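PDB 2F1L: 16S rRNA processing protein from Pseudomonas aeruginosa, which probably acts as an accessory factor in the final step of 30S ribosomal subunit assembly, where it is needed for efficient processing of 16S rRNA. Local coordinates for residues D43-L48 / K75-K80; H116-L121 / D135-T140; G120-V123 / Q129-G132; D144-K149 / Q167-I172. All coordinates share one frame; numbering follows the deposited sequence. Where two conformers were deposited one is given.

Contact 1: D43-L48 / K75-K80; sequences DPLDNL and KVLAAK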
loop_
_atom_site.group_PDB
_atom_site.type_symbol
_atom_site.label_atom_id
_atom_site.label_comp_id
_atom_site.label_asym_id
_atom_site.label_seq_id
_atom_site.Cartn_x
_atom_site.Cartn_y
_atom_site.Cartn_z
ATOM N N ASP A 43 1.592 9.009 -3.895
ATOM C CA ASP A 43 0.507 8.260 -4.465
ATOM C C ASP A 43 -0.091 9.160 -5.521
ATOM O O ASP A 43 -0.485 10.249 -5.210
ATOM C CB ASP A 43 -0.540 7.991 -3.396
ATOM C CG ASP A 43 -1.651 7.135 -3.893
ATOM O OD1 ASP A 43 -1.593 6.711 -5.080
ATOM O OD2 ASP A 43 -2.574 6.884 -3.078
ATOM N N PRO A 44 -0.076 8.749 -6.803
ATOM C CA PRO A 44 0.503 7.634 -7.518
ATOM C C PRO A 44 2.002 7.610 -7.345
ATOM O O PRO A 44 2.601 8.658 -7.049
ATOM C CB PRO A 44 0.234 8.001 -8.977
ATOM C CG PRO A 44 -0.948 8.852 -8.948
ATOM C CD PRO A 44 -0.793 9.644 -7.725
ATOM N N LEU A 45 2.626 6.460 -7.609
ATOM C CA LEU A 45 4.072 6.385 -7.476
ATOM C C LEU A 45 4.820 7.485 -8.246
ATOM O O LEU A 45 5.864 7.968 -7.788
ATOM C CB LEU A 45 4.589 5.029 -7.928
ATOM C CG LEU A 45 5.991 4.609 -7.462
ATOM C CD1 LEU A 45 6.062 4.534 -5.977
ATOM C CD2 LEU A 45 6.319 3.249 -8.052
ATOM N N ASP A 46 4.315 7.878 -9.412
ATOM C CA ASP A 46 5.124 8.724 -10.301
ATOM C C ASP A 46 4.942 10.196 -10.026
ATOM O O ASP A 46 5.521 11.020 -10.676
ATOM C CB ASP A 46 4.856 8.416 -11.781
ATOM C CG ASP A 46 3.497 8.839 -12.229
ATOM O OD1 ASP A 46 2.752 9.385 -11.393
ATOM O OD2 ASP A 46 3.163 8.585 -13.410
ATOM N N ASN A 47 4.145 10.498 -9.027
ATOM C CA ASN A 47 3.783 11.825 -8.693
ATOM C C ASN A 47 4.951 12.625 -8.170
ATOM O O ASN A 47 5.005 13.822 -8.325
ATOM C CB ASN A 47 2.681 11.758 -7.650
ATOM C CG ASN A 47 2.117 13.103 -7.340
ATOM O OD1 ASN A 47 1.698 13.797 -8.242
ATOM N ND2 ASN A 47 2.135 13.502 -6.063
ATOM N N LEU A 48 5.904 11.943 -7.558
ATOM C CA LEU A 48 7.172 12.556 -7.215
ATOM C C LEU A 48 7.770 13.388 -8.360
ATOM O O LEU A 48 8.365 14.419 -8.120
ATOM C CB LEU A 48 8.152 11.467 -6.786
ATOM C CG LEU A 48 9.574 11.908 -6.426
ATOM C CD1 LEU A 48 9.508 12.890 -5.321
ATOM C CD2 LEU A 48 10.384 10.778 -5.983
ATOM N N LYS A 75 9.483 -0.320 -10.002
ATOM C CA LYS A 75 8.887 0.440 -8.915
ATOM C C LYS A 75 9.878 1.415 -8.285
ATOM O O LYS A 75 9.562 2.045 -7.323
ATOM C CB LYS A 75 8.311 -0.506 -7.880
ATOM C CG LYS A 75 7.149 -1.374 -8.404
ATOM C CD LYS A 75 5.865 -0.595 -8.495
ATOM C CE LYS A 75 5.150 -0.495 -7.153
ATOM N NZ LYS A 75 4.770 -1.872 -6.659
ATOM N N VAL A 76 11.072 1.567 -8.836
ATOM C CA VAL A 76 11.933 2.678 -8.422
ATOM C C VAL A 76 11.985 3.712 -9.505
ATOM O O VAL A 76 11.598 3.431 -10.645
ATOM C CB VAL A 76 13.375 2.256 -8.189
ATOM C CG1 VAL A 76 13.460 1.255 -7.012
ATOM C CG2 VAL A 76 13.999 1.668 -9.483
ATOM N N LEU A 77 12.514 4.888 -9.177
ATOM C CA LEU A 77 12.626 5.938 -10.143
ATOM C C LEU A 77 14.079 6.256 -10.437
ATOM O O LEU A 77 14.929 6.084 -9.569
ATOM C CB LEU A 77 11.992 7.197 -9.615
ATOM C CG LEU A 77 10.482 7.306 -9.735
ATOM C CD1 LEU A 77 9.842 6.421 -8.700
ATOM C CD2 LEU A 77 10.038 8.763 -9.485
ATOM N N ALA A 78 14.338 6.766 -11.643
ATOM C CA ALA A 78 15.604 7.444 -11.976
ATOM C C ALA A 78 15.322 8.918 -12.240
ATOM O O ALA A 78 14.381 9.282 -12.953
ATOM C CB ALA A 78 16.281 6.807 -13.192
ATOM N N ALA A 79 16.155 9.758 -11.664
ATOM C CA ALA A 79 15.940 11.183 -11.674
ATOM C C ALA A 79 17.215 11.878 -12.117
ATOM O O ALA A 79 18.293 11.491 -11.684
ATOM C CB ALA A 79 15.582 11.628 -10.301
ATOM N N LYS A 80 17.063 12.872 -12.994
ATOM C CA LYS A 80 18.151 13.708 -13.454
ATOM C C LYS A 80 18.009 15.048 -12.762
ATOM O O LYS A 80 17.002 15.727 -12.933
ATOM C CB LYS A 80 18.104 13.876 -14.983
ATOM C CG LYS A 80 19.258 14.713 -15.616
ATOM C CD LYS A 80 20.605 13.958 -15.624
ATOM C CE LYS A 80 21.798 14.803 -16.152
ATOM N NZ LYS A 80 21.817 16.130 -15.505
#

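Contact 2: H116-L121 / D135-T140; sequences HQLEGL and DHLLET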
loop_
_atom_site.group_PDB
_atom_site.type_symbol
_atom_site.label_atom_id
_atom_site.label_comp_id
_atom_site.label_asym_id
_atom_site.label_seq_id
_atom_site.Cartn_x
_atom_site.Cartn_y
_atom_site.Cartn_z
ATOM N N HIS A 116 -14.795 11.068 -7.797
ATOM C CA HIS A 116 -15.622 10.981 -8.971
ATOM C C HIS A 116 -14.734 11.188 -10.249
ATOM O O HIS A 116 -15.080 10.702 -11.327
ATOM C CB HIS A 116 -16.882 11.895 -8.814
ATOM C CG HIS A 116 -17.691 11.622 -7.558
ATOM N ND1 HIS A 116 -17.806 10.367 -6.990
ATOM C CD2 HIS A 116 -18.437 12.447 -6.779
ATOM C CE1 HIS A 116 -18.575 10.434 -5.917
ATOM N NE2 HIS A 116 -18.968 11.685 -5.765
ATOM N N GLN A 117 -13.571 11.836 -10.121
ATOM C CA GLN A 117 -12.582 11.885 -11.220
ATOM C C GLN A 117 -11.925 10.533 -11.598
ATOM O O GLN A 117 -11.543 10.342 -12.722
ATOM C CB GLN A 117 -11.464 12.845 -10.861
ATOM C CG GLN A 117 -11.857 14.291 -10.810
ATOM C CD GLN A 117 -10.640 15.135 -10.563
ATOM O OE1 GLN A 117 -9.934 14.930 -9.577
ATOM N NE2 GLN A 117 -10.344 16.044 -11.488
ATOM N N LEU A 118 -11.765 9.622 -10.642
ATOM C CA LEU A 118 -11.220 8.280 -10.894
ATOM C C LEU A 118 -12.223 7.289 -11.525
ATOM O O LEU A 118 -11.813 6.373 -12.239
ATOM C CB LEU A 118 -10.661 7.702 -9.590
ATOM C CG LEU A 118 -9.565 8.586 -8.955
ATOM C CD1 LEU A 118 -9.159 8.014 -7.620
ATOM C CD2 LEU A 118 -8.353 8.763 -9.873
ATOM N N GLU A 119 -13.515 7.484 -11.255
ATOM C CA GLU A 119 -14.591 6.665 -11.823
ATOM C C GLU A 119 -14.534 6.648 -13.333
ATOM O O GLU A 119 -14.463 7.687 -13.975
ATOM C CB GLU A 119 -15.958 7.179 -11.373
ATOM C CG GLU A 119 -16.383 6.587 -10.052
ATOM C CD GLU A 119 -17.380 7.426 -9.266
ATOM O OE1 GLU A 119 -18.175 8.202 -9.855
ATOM O OE2 GLU A 119 -17.362 7.287 -8.027
ATOM N N GLY A 120 -14.566 5.458 -13.903
ATOM C CA GLY A 120 -14.537 5.308 -15.343
ATOM C C GLY A 120 -13.152 5.167 -15.920
ATOM O O GLY A 120 -13.027 4.903 -17.091
ATOM N N LEU A 121 -12.099 5.316 -15.115
ATOM C CA LEU A 121 -10.746 5.104 -15.626
ATOM C C LEU A 121 -10.516 3.640 -15.897
ATOM O O LEU A 121 -10.946 2.769 -15.107
ATOM C CB LEU A 121 -9.702 5.582 -14.642
ATOM C CG LEU A 121 -9.556 7.090 -14.438
ATOM C CD1 LEU A 121 -8.472 7.349 -13.442
ATOM C CD2 LEU A 121 -9.240 7.759 -15.734
ATOM N N ASP A 135 -15.317 1.511 -10.974
ATOM C CA ASP A 135 -16.732 1.737 -10.859
ATOM C C ASP A 135 -16.967 2.753 -9.764
ATOM O O ASP A 135 -17.760 3.669 -9.931
ATOM C CB ASP A 135 -17.432 0.428 -10.502
ATOM C CG ASP A 135 -18.922 0.574 -10.442
ATOM O OD1 ASP A 135 -19.537 0.565 -11.509
ATOM O OD2 ASP A 135 -19.474 0.698 -9.336
ATOM N N HIS A 136 -16.300 2.566 -8.627
ATOM C CA HIS A 136 -16.398 3.510 -7.506
ATOM C C HIS A 136 -15.320 3.189 -6.493
ATOM O O HIS A 136 -14.522 2.265 -6.708
ATOM C CB HIS A 136 -17.791 3.558 -6.849
ATOM C CG HIS A 136 -18.236 2.271 -6.222
ATOM N ND1 HIS A 136 -18.742 1.217 -6.961
ATOM C CD2 HIS A 136 -18.335 1.895 -4.918
ATOM C CE1 HIS A 136 -19.102 0.234 -6.143
ATOM N NE2 HIS A 136 -18.857 0.616 -4.896
ATOM N N LEU A 137 -15.255 4.017 -5.453
ATOM C CA LEU A 137 -14.227 3.946 -4.428
ATOM C C LEU A 137 -14.879 3.682 -3.101
ATOM O O LEU A 137 -16.038 3.995 -2.922
ATOM C CB LEU A 137 -13.390 5.227 -4.372
ATOM C CG LEU A 137 -12.245 5.079 -5.380
ATOM C CD1 LEU A 137 -12.702 5.556 -6.708
ATOM C CD2 LEU A 137 -11.011 5.819 -4.978
ATOM N N LEU A 138 -14.140 3.068 -2.193
ATOM C CA LEU A 138 -14.649 2.782 -0.858
ATOM C C LEU A 138 -13.771 3.428 0.181
ATOM O O LEU A 138 -12.566 3.427 0.072
ATOM C CB LEU A 138 -14.679 1.282 -0.567
ATOM C CG LEU A 138 -15.485 0.362 -1.481
ATOM C CD1 LEU A 138 -15.298 -1.083 -1.005
ATOM C CD2 LEU A 138 -16.969 0.690 -1.555
ATOM N N GLU A 139 -14.399 3.974 1.197
ATOM C CA GLU A 139 -13.703 4.451 2.361
ATOM C C GLU A 139 -13.626 3.231 3.296
ATOM O O GLU A 139 -14.611 2.523 3.476
ATOM C CB GLU A 139 -14.510 5.622 2.900
ATOM C CG GLU A 139 -13.880 6.497 3.976
ATOM C CD GLU A 139 -14.922 7.436 4.576
ATOM O OE1 GLU A 139 -15.774 7.921 3.794
ATOM O OE2 GLU A 139 -14.919 7.645 5.812
ATOM N N THR A 140 -12.457 2.988 3.871
ATOM C CA THR A 140 -12.194 1.782 4.614
ATOM C C THR A 140 -11.652 1.988 6.030
ATOM O O THR A 140 -11.380 1.018 6.744
ATOM C CB THR A 140 -11.091 0.989 3.929
ATOM O OG1 THR A 140 -9.848 1.686 4.111
ATOM C CG2 THR A 140 -11.371 0.800 2.431
#

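Contact 3: G120-V123 / Q129-G132; sequences GLKV and QLLG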
loop_
_atom_site.group_PDB
_atom_site.type_symbol
_atom_site.label_atom_id
_atom_site.label_comp_id
_atom_site.label_asym_id
_atom_site.label_seq_id
_atom_site.Cartn_x
_atom_site.Cartn_y
_atom_site.Cartn_z
ATOM N N GLY A 120 -14.566 5.458 -13.903
ATOM C CA GLY A 120 -14.537 5.308 -15.343
ATOM C C GLY A 120 -13.152 5.167 -15.920
ATOM O O GLY A 120 -13.027 4.903 -17.091
ATOM N N LEU A 121 -12.099 5.316 -15.115
ATOM C CA LEU A 121 -10.746 5.104 -15.626
ATOM C C LEU A 121 -10.516 3.640 -15.897
ATOM O O LEU A 121 -10.946 2.769 -15.107
ATOM C CB LEU A 121 -9.702 5.582 -14.642
ATOM C CG LEU A 121 -9.556 7.090 -14.438
ATOM C CD1 LEU A 121 -8.472 7.349 -13.442
ATOM C CD2 LEU A 121 -9.240 7.759 -15.734
ATOM N N LYS A 122 -9.857 3.374 -17.024
ATOM C CA LYS A 122 -9.434 2.035 -17.380
ATOM C C LYS A 122 -8.233 1.695 -16.508
ATOM O O LYS A 122 -7.327 2.497 -16.348
ATOM C CB LYS A 122 -9.057 1.966 -18.857
ATOM C CG LYS A 122 -10.204 2.247 -19.843
ATOM C CD LYS A 122 -9.644 2.717 -21.238
ATOM C CE LYS A 122 -10.523 3.766 -22.018
ATOM N NZ LYS A 122 -9.639 4.910 -22.539
ATOM N N VAL A 123 -8.219 0.498 -15.956
ATOM C CA VAL A 123 -7.160 0.051 -15.054
ATOM C C VAL A 123 -6.326 -1.014 -15.758
ATOM O O VAL A 123 -6.827 -2.038 -16.137
ATOM C CB VAL A 123 -7.786 -0.538 -13.788
ATOM C CG1 VAL A 123 -6.726 -1.236 -12.899
ATOM C CG2 VAL A 123 -8.523 0.553 -13.046
ATOM N N GLN A 129 -2.309 -5.701 -19.387
ATOM C CA GLN A 129 -3.637 -6.272 -19.299
ATOM C C GLN A 129 -4.642 -5.289 -18.726
ATOM O O GLN A 129 -4.384 -4.668 -17.735
ATOM C CB GLN A 129 -3.606 -7.534 -18.414
ATOM C CG GLN A 129 -2.594 -8.605 -18.878
ATOM C CD GLN A 129 -2.673 -9.912 -18.084
ATOM O OE1 GLN A 129 -2.898 -10.968 -18.661
ATOM N NE2 GLN A 129 -2.477 -9.840 -16.763
ATOM N N LEU A 130 -5.802 -5.167 -19.363
ATOM C CA LEU A 130 -6.898 -4.337 -18.885
ATOM C C LEU A 130 -7.675 -5.142 -17.886
ATOM O O LEU A 130 -8.316 -6.126 -18.241
ATOM C CB LEU A 130 -7.829 -3.943 -20.036
ATOM C CG LEU A 130 -9.116 -3.194 -19.639
ATOM C CD1 LEU A 130 -8.829 -1.849 -19.000
ATOM C CD2 LEU A 130 -9.986 -2.989 -20.828
ATOM N N LEU A 131 -7.622 -4.718 -16.631
ATOM C CA LEU A 131 -8.382 -5.353 -15.562
ATOM C C LEU A 131 -9.811 -4.873 -15.522
ATOM O O LEU A 131 -10.665 -5.535 -14.965
ATOM C CB LEU A 131 -7.756 -5.019 -14.222
ATOM C CG LEU A 131 -6.251 -5.263 -14.061
ATOM C CD1 LEU A 131 -5.804 -5.012 -12.607
ATOM C CD2 LEU A 131 -5.878 -6.674 -14.480
ATOM N N GLY A 132 -10.092 -3.698 -16.062
ATOM C CA GLY A 132 -11.455 -3.198 -15.968
ATOM C C GLY A 132 -11.498 -1.705 -15.813
ATOM O O GLY A 132 -10.518 -1.047 -16.090
#

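Contact 4: D144-K149 / Q167-I172; sequences DVMVVK and QCVLSI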
loop_
_atom_site.group_PDB
_atom_site.type_symbol
_atom_site.label_atom_id
_atom_site.label_comp_id
_atom_site.label_asym_id
_atom_site.label_seq_id
_atom_site.Cartn_x
_atom_site.Cartn_y
_atom_site.Cartn_z
ATOM N N ASP A 144 -8.184 4.134 0.852
ATOM C CA ASP A 144 -9.344 3.925 0.005
ATOM C C ASP A 144 -9.150 2.737 -0.933
ATOM O O ASP A 144 -8.033 2.429 -1.345
ATOM C CB ASP A 144 -9.600 5.175 -0.811
ATOM C CG ASP A 144 -9.998 6.350 0.041
ATOM O OD1 ASP A 144 -10.688 6.124 1.055
ATOM O OD2 ASP A 144 -9.637 7.500 -0.310
ATOM N N VAL A 145 -10.239 2.076 -1.280
ATOM C CA VAL A 145 -10.184 0.941 -2.183
ATOM C C VAL A 145 -10.920 1.293 -3.435
ATOM O O VAL A 145 -11.953 1.951 -3.387
ATOM C CB VAL A 145 -10.829 -0.288 -1.534
ATOM C CG1 VAL A 145 -11.092 -1.363 -2.560
ATOM C CG2 VAL A 145 -9.915 -0.817 -0.389
HETATM N N MSE A 146 -10.399 0.848 -4.566
HETATM C CA MSE A 146 -11.035 1.039 -5.863
HETATM C C MSE A 146 -11.728 -0.228 -6.261
HETATM O O MSE A 146 -11.118 -1.280 -6.318
HETATM C CB MSE A 146 -10.000 1.363 -6.905
HETATM C CG MSE A 146 -9.282 2.633 -6.625
HETATM SE SE MSE A 146 -7.585 2.795 -7.684
HETATM C CE MSE A 146 -6.517 1.246 -7.107
ATOM N N VAL A 147 -13.020 -0.121 -6.537
ATOM C CA VAL A 147 -13.796 -1.250 -7.035
ATOM C C VAL A 147 -13.653 -1.233 -8.546
ATOM O O VAL A 147 -14.142 -0.314 -9.212
ATOM C CB VAL A 147 -15.312 -1.172 -6.615
ATOM C CG1 VAL A 147 -16.063 -2.415 -7.051
ATOM C CG2 VAL A 147 -15.440 -1.043 -5.135
ATOM N N VAL A 148 -12.953 -2.244 -9.066
ATOM C CA VAL A 148 -12.690 -2.402 -10.508
ATOM C C VAL A 148 -13.637 -3.432 -11.121
ATOM O O VAL A 148 -13.624 -4.605 -10.731
ATOM C CB VAL A 148 -11.254 -2.808 -10.708
ATOM C CG1 VAL A 148 -10.966 -2.957 -12.189
ATOM C CG2 VAL A 148 -10.336 -1.713 -10.104
ATOM N N LYS A 149 -14.512 -2.979 -12.022
ATOM C CA LYS A 149 -15.549 -3.847 -12.627
ATOM C C LYS A 149 -15.000 -4.287 -13.972
ATOM O O LYS A 149 -14.341 -3.513 -14.650
ATOM C CB LYS A 149 -16.902 -3.121 -12.806
ATOM N N GLN A 167 2.153 1.958 -3.892
ATOM C CA GLN A 167 2.646 0.635 -4.131
ATOM C C GLN A 167 1.839 -0.010 -5.238
ATOM O O GLN A 167 2.332 -0.947 -5.935
ATOM C CB GLN A 167 2.562 -0.212 -2.847
ATOM C CG GLN A 167 3.211 -1.583 -2.990
ATOM C CD GLN A 167 3.313 -2.370 -1.697
ATOM O OE1 GLN A 167 3.726 -3.523 -1.732
ATOM N NE2 GLN A 167 2.965 -1.767 -0.564
ATOM N N CYS A 168 0.596 0.474 -5.380
ATOM C CA CYS A 168 -0.352 -0.054 -6.353
ATOM C C CYS A 168 -0.576 0.851 -7.580
ATOM O O CYS A 168 -0.457 0.413 -8.750
ATOM C CB CYS A 168 -1.695 -0.311 -5.694
ATOM S SG CYS A 168 -2.893 -0.991 -6.879
ATOM N N VAL A 169 -0.928 2.105 -7.319
ATOM C CA VAL A 169 -1.247 3.043 -8.410
ATOM C C VAL A 169 0.035 3.677 -8.873
ATOM O O VAL A 169 0.648 4.434 -8.133
ATOM C CB VAL A 169 -2.233 4.150 -7.964
ATOM C CG1 VAL A 169 -2.489 5.146 -9.133
ATOM C CG2 VAL A 169 -3.521 3.532 -7.523
ATOM N N LEU A 170 0.447 3.395 -10.093
ATOM C CA LEU A 170 1.727 3.950 -10.569
ATOM C C LEU A 170 1.570 5.304 -11.276
ATOM O O LEU A 170 2.430 6.185 -11.137
ATOM C CB LEU A 170 2.406 2.959 -11.525
ATOM C CG LEU A 170 2.550 1.534 -10.988
ATOM C CD1 LEU A 170 3.417 0.734 -11.868
ATOM C CD2 LEU A 170 3.125 1.570 -9.588
ATOM N N SER A 171 0.512 5.430 -12.075
ATOM C CA SER A 171 0.337 6.589 -12.938
ATOM C C SER A 171 -1.148 6.737 -13.209
ATOM O O SER A 171 -1.828 5.755 -13.430
ATOM C CB SER A 171 1.045 6.380 -14.293
ATOM O OG SER A 171 2.426 6.070 -14.158
ATOM N N ILE A 172 -1.646 7.957 -13.220
ATOM C CA ILE A 172 -3.051 8.220 -13.557
ATOM C C ILE A 172 -3.054 9.251 -14.662
ATOM O O ILE A 172 -2.498 10.319 -14.492
ATOM C CB ILE A 172 -3.814 8.807 -12.354
ATOM C CG1 ILE A 172 -3.847 7.798 -11.235
ATOM C CG2 ILE A 172 -5.207 9.225 -12.749
ATOM C CD1 ILE A 172 -4.578 8.296 -9.955
#

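Contact 1: D43-L48 / K75-K80
Leu45 and Lys75 meet at a flat group, the peptide carbonyl of Lys75; none of the touching side chains carries a ring or another planar group. Leu45 CD2 stands 3.5 Å from Lys75 O and approaches it obliquely, well out of the peptide plane. The same oxygen accepts a hydrogen bond from a bound molecule of unknown identity. Beyond the carbonyl, the aliphatic part of Lys75 runs across the leucine at about a right angle, with CD 3.9 Å from Leu45 CD2. The lysine chain bends at chi2, chi3 and chi4, which lets its methylenes meet the leucine while NZ goes on to a salt bridge with Asp182 and a hydrogen bond to Gln167 O. Leu77 meets both loop leucines: its CD1 is 4.4 Å from Leu45 CG, and its CD2 is 4.1 Å from Leu48 CD2. With CG anti to its nitrogen (chi1 178°), Leu48 reaches toward Leu77; Val38 of the adjoining strand 35-40 touches it too. This is plain apolar packing within the N-terminal domain of RimM. Residues 43-48 follow strand 35-40, enter through a cis peptide before Pro44, and fold over the start of strand 76-81. That strand is paired with 35-40 and 61-73, while backbone bonds from Leu45 and Asp46 tie the loop to Val169 and Leu170 of strand 169-173.

Contact 2: H116-L121 / D135-T140
Glu119 and Asp135 come together in an unexpected way: the aliphatic CG of the glutamate, not its carboxylate, presses on a backbone oxygen, with Glu119 CG only 3.2 Å from Asp135 O. The carboxylate is carried past this point along the strand, because the chain is extended beyond CG, and Glu119 OE2 comes to 3.9 Å from His136 CB. It does not engage the imidazole there; the carboxylate and ring planes stand 71° apart. Each segment instead has a His-carboxylate hydrogen bond of its own. His116 ND1, in one of two deposited conformers, donates to Glu119 OE2 over 3.3 Å, reaching the oxygen from above the carboxylate plane (39° out of it). On the strand, His136 ND1 donates to the anti lone pair of Asp135 OD2, which lies in the imidazole plane; the modelled separation is short and should be read with caution. Deeper in, the contact turns apolar. Leu118 and Leu137 cross at about a right angle, with Leu118 CD1 3.9 Å from Leu137 CD2 and Leu118 CB 4.1 Å from Leu137 CD1. Ile172 and Tyr164 also touch Leu118, and Met146 touches Leu137, so the pair belongs to the domain interior. Leu121 N bonds back to Leu118 O, closing a type II beta turn with Gly120 at its third position (phi 91°). Such a turn, leading from helix 115-118 into strand 122-125, here brings the chain alongside strand 130-138 in the PRC-barrel domain of RimM.

Contact 3: G120-V123 / Q129-G132
Val123 pairs with Leu131 and Gly132 in the beta hairpin formed by strands 122-125 and 130-138, and both of its backbone polar groups are used across the gap. Its N donates to Gly132 O at 2.8 Å, with an N-H...O angle of 163°. In return, Val123 O receives Leu131 N, also at 2.8 Å but more bent, at 150°. The N and O of this one valine thus bond to two consecutive residues of the other strand. Weaker CA-H...O contacts add to both acceptors: Lys122 CA lies 3.5 Å from Gly132 O, and Leu130 CA lies 3.6 Å from Val123 O. Leu130 CD1 comes to the latter oxygen as well, and to Lys122 CB at 3.8 Å, so this methyl packs against both the Val123 carbonyl and the lysine CB. Other polar groups are met elsewhere. The backbone of Lys122 bonds to Gly177 and Met179, joining the hairpin to strand 178-181, and Leu131 O takes a weak bond from Ser154 OG. Gln129 NE2 donates to Asp125 OD2 at the end of strand 122-125, spanning the hairpin connection. Val123 sets CG1 anti to its backbone nitrogen (chi1 171°), toward the residue that donates to its carbonyl. There the two side chains cross at a slant, with Val123 CG1 3.9 Å from Leu131 CD1.

Contact 4: D144-K149 / Q167-I172
Met146 and Val169 make a buried, wholly apolar contact through the interior of the PRC-barrel domain, between strands that are not neighbours in the sheet. Strands 145-149 and 169-173 are separated by 130-138, 122-125 and 178-181 in the strand order, and the closest pair of CA atoms, those of Met146 and Val169, is still 10.3 Å apart. Side chains must therefore span the gap, and Met146, present as selenomethionine, does most of it. Its CG is placed anti to the carbonyl carbon (chi1 -62°), the next torsion is extended, and the bend at chi3 (-60°) swings the terminal methyl round toward the opposing segment. Met146 CE reaches Val169 CG2 at 3.8 Å, and SE follows at 4.1 Å from Val169 CG2, so one valine methyl meets both SE and CE. The same selenomethionine methyl, Met146 CE, lies 4.3 Å from Cys168 SG, a looser approach. Between these two segments the contact is van der Waals packing. Residues from the intervening strands fill in around the methionine: Ile134 and Leu137 of 130-138 and Met179 of 178-181 touch it, as does Leu162 from the strand on its other side. Met179 touches Val169 too. Just beyond the valine, Leu170 and Ser171 both face Arg180, a classic beta bulge in strand 169-173. Contact between strands far apart in sheet order is what a strongly curled sheet produces, and here it belongs to the hydrophobic centre of the RimM PRC barrel.

Contact 1 comes first along the chain and lies in the N-terminal domain; contacts 2, 3 and 4 follow within the PRC-barrel domain. Contacts 2 and 3 start from the same segment, share Gly120 and Leu121, and both use strand 130-138, with centres about 12 Å apart. Contact 4 has its centre about 9 Å from that of contact 2 and 10 Å from that of contact 3; strand 145-149 pairs with 130-138, so all three reach one sheet. Contact 1 is about 16 Å from contact 4, centre to centre, yet they touch through Asp46 with Ser171 and Lys75 with Gln167, so both segments of contact 1 bear on the second domain. Contacts 1, 2 and 4 also touch the second subunit.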